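PDB 3U4J: NAD-dependent aldehyde dehydrogenase from Sinorhizobium meliloti, which probably oxidises aldehydes to carboxylic acids with NAD or NADP as electron acceptor. Local coordinates for residues G166-W171 and V244-S249; V192-S197 and F221-G226. All coordinates share one frame; numbering follows the deposited sequence.

Following the chain from the N terminus, the first segment met is the end of strand 153-168, which opens contact 1. The chain then crosses helix 174-187 to strand 191-195, where contact 2 begins. Contact 2 closes a short loop through helix 202-214 at strand 221-223, and only after helix 231-237 does strand 243-247 return to close contact 1. The shorter loop therefore lies wholly within the longer one. In space the four strands stand in the order 221-223, 191-195, 153-168, 243-247, all parallel. I167 joins the two contacts: its N and O probably hydrogen-bond to V193 O and K195 N, making one continuous Rossmann-type sheet of them.

Contact 1: residues G166-W171 and V244-S249; sequences GIITPW and VAFTGS
The phenyl ring of F246 meets I168 obliquely, its CD1 3.7 Å from I168 CG2, while V252 and L256 of helix 250-261 also touch its side chain. F246 carries its CG anti to the backbone N (chi1 171°), on the same face of the sheet as I168 and V244. The I168 side chain spans two neighbours: CG2 serves the ring, and the other branch reaches along the strand to put CD1 4.0 Å from V244 CG1. The puckered P170 ring sets CD 3.5 Å from T247 O and rests CG and CD against the T247 methyl.

The strands themselves run parallel, 4° apart. A245 N donates to G166 O (2.8 Å) almost straight along the carbonyl, I168 N to A245 O (3.0 Å), and T247 N to I168 O (3.1 Å). The last is the most bent, at 149°, where the chain on both sides is leaving the sheet. In aldehyde dehydrogenases the loops following such strands border the dinucleotide cleft. A water sits beside this bond: it donates to A245 O and I168 O, and its oxygen lies 2.7 Å from T247 OG1, which is also hydrogen-bonded to R181 of helix 174-187. On the face of I167 and A245, that same helix packs over I167 through R181 and V182.

The chemistry is thus divided. The face of V244, I168 and F246 is hydrocarbon, with helix 250-261, whose N-cap is S249, packed against I168 and F246, while polar groups at the strand ends are shared among backbone, water and R181. Two carbonyls, A245 O and I168 O, each accept from a backbone N-H and from that water, so the point where the strands part remains hydrogen-bonded.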
loop_
_atom_site.group_PDB
_atom_site.type_symbol
_atom_site.label_atom_id
_atom_site.label_comp_id
_atom_site.label_asym_id
_atom_site.label_seq_id
_atom_site.Cartn_x
_atom_site.Cartn_y
_atom_site.Cartn_z
ATOM N N GLY A 166 20.930 9.081 -15.649
ATOM C CA GLY A 166 22.135 8.405 -16.149
ATOM C C GLY A 166 22.346 7.072 -15.453
ATOM O O GLY A 166 22.439 7.019 -14.231
ATOM N N ILE A 167 22.449 6.000 -16.233
ATOM C CA ILE A 167 22.596 4.653 -15.697
ATOM C C ILE A 167 23.956 4.063 -16.085
ATOM O O ILE A 167 24.228 3.871 -17.252
ATOM C CB ILE A 167 21.445 3.746 -16.200
ATOM C CG1 ILE A 167 20.084 4.371 -15.834
ATOM C CG2 ILE A 167 21.594 2.309 -15.644
ATOM C CD1 ILE A 167 18.867 3.598 -16.406
ATOM N N ILE A 168 24.799 3.786 -15.101
ATOM C CA ILE A 168 26.165 3.274 -15.321
ATOM C C ILE A 168 26.215 1.860 -14.805
ATOM O O ILE A 168 25.880 1.606 -13.631
ATOM C CB ILE A 168 27.233 4.142 -14.609
ATOM C CG1 ILE A 168 27.092 5.596 -15.066
ATOM C CG2 ILE A 168 28.675 3.581 -14.852
ATOM C CD1 ILE A 168 27.814 6.634 -14.164
ATOM N N THR A 169 26.596 0.930 -15.673
ATOM C CA THR A 169 26.514 -0.493 -15.344
ATOM C C THR A 169 27.883 -1.184 -15.405
ATOM O O THR A 169 28.769 -0.721 -16.130
ATOM C CB THR A 169 25.482 -1.207 -16.225
ATOM O OG1 THR A 169 25.938 -1.237 -17.591
ATOM C CG2 THR A 169 24.131 -0.484 -16.117
ATOM N N PRO A 170 28.076 -2.263 -14.619
ATOM C CA PRO A 170 29.389 -2.935 -14.521
ATOM C C PRO A 170 29.567 -4.065 -15.513
ATOM O O PRO A 170 28.617 -4.427 -16.226
ATOM C CB PRO A 170 29.378 -3.507 -13.104
ATOM C CG PRO A 170 27.963 -3.906 -12.913
ATOM C CD PRO A 170 27.109 -2.854 -13.672
ATOM N N TRP A 171 30.781 -4.625 -15.552
ATOM C CA TRP A 171 31.126 -5.663 -16.528
ATOM C C TRP A 171 30.709 -7.077 -16.113
ATOM O O TRP A 171 30.757 -7.997 -16.916
ATOM C CB TRP A 171 32.631 -5.626 -16.793
ATOM C CG TRP A 171 33.492 -5.547 -15.521
ATOM C CD1 TRP A 171 34.105 -4.425 -14.991
ATOM C CD2 TRP A 171 33.825 -6.636 -14.648
ATOM N NE1 TRP A 171 34.798 -4.768 -13.837
ATOM C CE2 TRP A 171 34.659 -6.118 -13.622
ATOM C CE3 TRP A 171 33.524 -8.000 -14.647
ATOM C CZ2 TRP A 171 35.171 -6.923 -12.599
ATOM C CZ3 TRP A 171 34.069 -8.812 -13.639
ATOM C CH2 TRP A 171 34.878 -8.262 -12.634
ATOM N N VAL A 244 21.685 9.955 -11.071
ATOM C CA VAL A 244 22.648 8.936 -11.514
ATOM C C VAL A 244 22.394 7.647 -10.755
ATOM O O VAL A 244 22.306 7.654 -9.513
ATOM C CB VAL A 244 24.114 9.349 -11.219
ATOM C CG1 VAL A 244 25.067 8.320 -11.779
ATOM C CG2 VAL A 244 24.410 10.711 -11.855
ATOM N N ALA A 245 22.264 6.559 -11.500
ATOM C CA ALA A 245 22.069 5.230 -10.930
ATOM C C ALA A 245 23.320 4.457 -11.305
ATOM O O ALA A 245 23.488 4.098 -12.468
ATOM C CB ALA A 245 20.848 4.569 -11.544
ATOM N N PHE A 246 24.182 4.211 -10.329
ATOM C CA PHE A 246 25.486 3.587 -10.559
ATOM C C PHE A 246 25.533 2.218 -9.904
ATOM O O PHE A 246 25.060 2.042 -8.760
ATOM C CB PHE A 246 26.622 4.487 -9.985
ATOM C CG PHE A 246 27.975 3.807 -9.983
ATOM C CD1 PHE A 246 28.794 3.839 -11.129
ATOM C CD2 PHE A 246 28.402 3.087 -8.863
ATOM C CE1 PHE A 246 30.056 3.183 -11.149
ATOM C CE2 PHE A 246 29.648 2.436 -8.859
ATOM C CZ PHE A 246 30.477 2.485 -10.014
ATOM N N THR A 247 26.119 1.258 -10.606
ATOM C CA THR A 247 26.376 -0.044 -10.065
ATOM C C THR A 247 27.837 -0.396 -10.348
ATOM O O THR A 247 28.279 -0.362 -11.499
ATOM C CB THR A 247 25.416 -1.108 -10.688
ATOM O OG1 THR A 247 24.042 -0.680 -10.505
ATOM C CG2 THR A 247 25.657 -2.501 -10.035
ATOM N N GLY A 248 28.591 -0.704 -9.298
ATOM C CA GLY A 248 30.017 -1.032 -9.457
ATOM C C GLY A 248 30.721 -0.992 -8.118
ATOM O O GLY A 248 30.103 -1.269 -7.094
ATOM N N SER A 249 32.013 -0.657 -8.108
ATOM C CA SER A 249 32.774 -0.725 -6.865
ATOM C C SER A 249 32.441 0.452 -5.959
ATOM O O SER A 249 32.135 1.555 -6.428
ATOM C CB SER A 249 34.280 -0.691 -7.135
ATOM O OG SER A 249 34.607 0.562 -7.669
HETATM O O HOH W 1 23.278 1.033 -12.487
#

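Contact 2: residues V192-S197 and F221-G226; sequences VVLKPS and FNVVTG
L194 and F221 extend alongside one another, with L194 CD2 in the plane of the ring at its edge, 3.7 Å from F221 CE1. V192, paired with F221 in the register, brings CG2 obliquely to the ring, 3.8 Å from F221 CD1, so the phenyl fits against two aliphatic bumps. Further on, V223 sets CG2 against L194 CB and offers CG1 to P196 CD, which crosses it at about a right angle. On the face of V193 and N222, V193 CG1 packs on V224 CG2 (3.8 Å), just past the end of the strand.

N222 binds V192 O twice, by its backbone N and, from its side chain on the V193 face, by ND2; the two approach from opposite sides of the carbonyl plane, and ND2 also serves G219 O. K195, bent at chi2 (-89°), swings its amine to G226 O (2.9 Å) and P196 O, joining the two chain segments beyond the strand ends.

The strands, 29° apart, form a beta-alpha-beta crossover through helix 202-214, whose A208 and A211 cover V223 and F221. Helix 174-187 adds A185 and I186 over V192, while helix 60-75 lays A66 on V193 and V224, and A69 and A70 on N222.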
loop_
_atom_site.group_PDB
_atom_site.type_symbol
_atom_site.label_atom_id
_atom_site.label_comp_id
_atom_site.label_asym_id
_atom_site.label_seq_id
_atom_site.Cartn_x
_atom_site.Cartn_y
_atom_site.Cartn_z
ATOM N N VAL A 192 16.474 7.946 -20.336
ATOM C CA VAL A 192 17.734 7.482 -19.772
ATOM C C VAL A 192 18.919 7.577 -20.734
ATOM O O VAL A 192 18.753 7.521 -21.961
ATOM C CB VAL A 192 17.637 6.006 -19.267
ATOM C CG1 VAL A 192 16.485 5.839 -18.295
ATOM C CG2 VAL A 192 17.556 5.004 -20.425
ATOM N N VAL A 193 20.107 7.702 -20.154
ATOM C CA VAL A 193 21.334 7.470 -20.877
ATOM C C VAL A 193 22.053 6.342 -20.165
ATOM O O VAL A 193 22.402 6.458 -18.979
ATOM C CB VAL A 193 22.243 8.749 -20.951
ATOM C CG1 VAL A 193 23.545 8.446 -21.675
ATOM C CG2 VAL A 193 21.499 9.902 -21.670
ATOM N N LEU A 194 22.255 5.256 -20.897
ATOM C CA LEU A 194 22.857 4.036 -20.375
ATOM C C LEU A 194 24.322 4.025 -20.766
ATOM O O LEU A 194 24.642 4.152 -21.949
ATOM C CB LEU A 194 22.174 2.786 -20.979
ATOM C CG LEU A 194 22.706 1.385 -20.599
ATOM C CD1 LEU A 194 22.645 1.190 -19.101
ATOM C CD2 LEU A 194 21.942 0.267 -21.288
ATOM N N LYS A 195 25.195 3.866 -19.766
ATOM C CA LYS A 195 26.631 3.736 -19.971
ATOM C C LYS A 195 27.153 2.378 -19.462
ATOM O O LYS A 195 27.351 2.206 -18.253
ATOM C CB LYS A 195 27.345 4.874 -19.246
ATOM C CG LYS A 195 28.727 5.174 -19.812
ATOM C CD LYS A 195 29.763 4.373 -19.165
ATOM C CE LYS A 195 30.972 4.269 -20.092
ATOM N NZ LYS A 195 31.791 3.167 -19.549
ATOM N N PRO A 196 27.330 1.393 -20.357
ATOM C CA PRO A 196 27.847 0.112 -19.857
ATOM C C PRO A 196 29.375 0.123 -19.781
ATOM O O PRO A 196 30.027 1.084 -20.236
ATOM C CB PRO A 196 27.363 -0.888 -20.891
ATOM C CG PRO A 196 27.292 -0.072 -22.178
ATOM C CD PRO A 196 26.984 1.337 -21.792
ATOM N N SER A 197 29.939 -0.933 -19.203
ATOM C CA SER A 197 31.376 -1.039 -19.083
ATOM C C SER A 197 32.068 -1.057 -20.447
ATOM O O SER A 197 31.575 -1.642 -21.401
ATOM C CB SER A 197 31.747 -2.318 -18.331
ATOM O OG SER A 197 33.135 -2.524 -18.433
ATOM N N PHE A 221 15.602 6.088 -24.636
ATOM C CA PHE A 221 16.596 5.101 -24.210
ATOM C C PHE A 221 17.804 5.274 -25.136
ATOM O O PHE A 221 17.780 4.872 -26.304
ATOM C CB PHE A 221 15.956 3.689 -24.290
ATOM C CG PHE A 221 16.846 2.529 -23.823
ATOM C CD1 PHE A 221 18.147 2.714 -23.369
ATOM C CD2 PHE A 221 16.348 1.216 -23.899
ATOM C CE1 PHE A 221 18.933 1.617 -22.975
ATOM C CE2 PHE A 221 17.113 0.120 -23.492
ATOM C CZ PHE A 221 18.414 0.315 -23.042
ATOM N N ASN A 222 18.853 5.900 -24.604
ATOM C CA ASN A 222 20.074 6.199 -25.357
ATOM C C ASN A 222 21.197 5.394 -24.726
ATOM O O ASN A 222 21.148 5.119 -23.519
ATOM C CB ASN A 222 20.427 7.689 -25.187
ATOM C CG ASN A 222 19.293 8.596 -25.573
ATOM O OD1 ASN A 222 19.084 8.858 -26.747
ATOM N ND2 ASN A 222 18.552 9.090 -24.581
ATOM N N VAL A 223 22.214 5.043 -25.513
ATOM C CA VAL A 223 23.357 4.325 -24.961
ATOM C C VAL A 223 24.647 4.967 -25.473
ATOM O O VAL A 223 24.776 5.206 -26.669
ATOM C CB VAL A 223 23.363 2.832 -25.348
ATOM C CG1 VAL A 223 24.540 2.079 -24.710
ATOM C CG2 VAL A 223 22.118 2.182 -24.843
ATOM N N VAL A 224 25.597 5.170 -24.557
ATOM C CA VAL A 224 26.917 5.694 -24.890
ATOM C C VAL A 224 27.957 4.709 -24.361
ATOM O O VAL A 224 27.711 3.997 -23.379
ATOM C CB VAL A 224 27.137 7.130 -24.329
ATOM C CG1 VAL A 224 26.212 8.119 -25.021
ATOM C CG2 VAL A 224 26.923 7.181 -22.807
ATOM N N THR A 225 29.103 4.654 -25.031
ATOM C CA THR A 225 30.156 3.715 -24.680
ATOM C C THR A 225 31.490 4.463 -24.569
ATOM O O THR A 225 31.681 5.545 -25.163
ATOM C CB THR A 225 30.263 2.567 -25.713
ATOM O OG1 THR A 225 30.516 3.110 -27.025
ATOM C CG2 THR A 225 28.944 1.750 -25.754
ATOM N N GLY A 226 32.411 3.888 -23.820
ATOM C CA GLY A 226 33.666 4.570 -23.586
ATOM C C GLY A 226 34.314 4.115 -22.298
ATOM O O GLY A 226 33.858 3.142 -21.651
HETATM O O HOH W 2 31.278 1.354 -22.857
#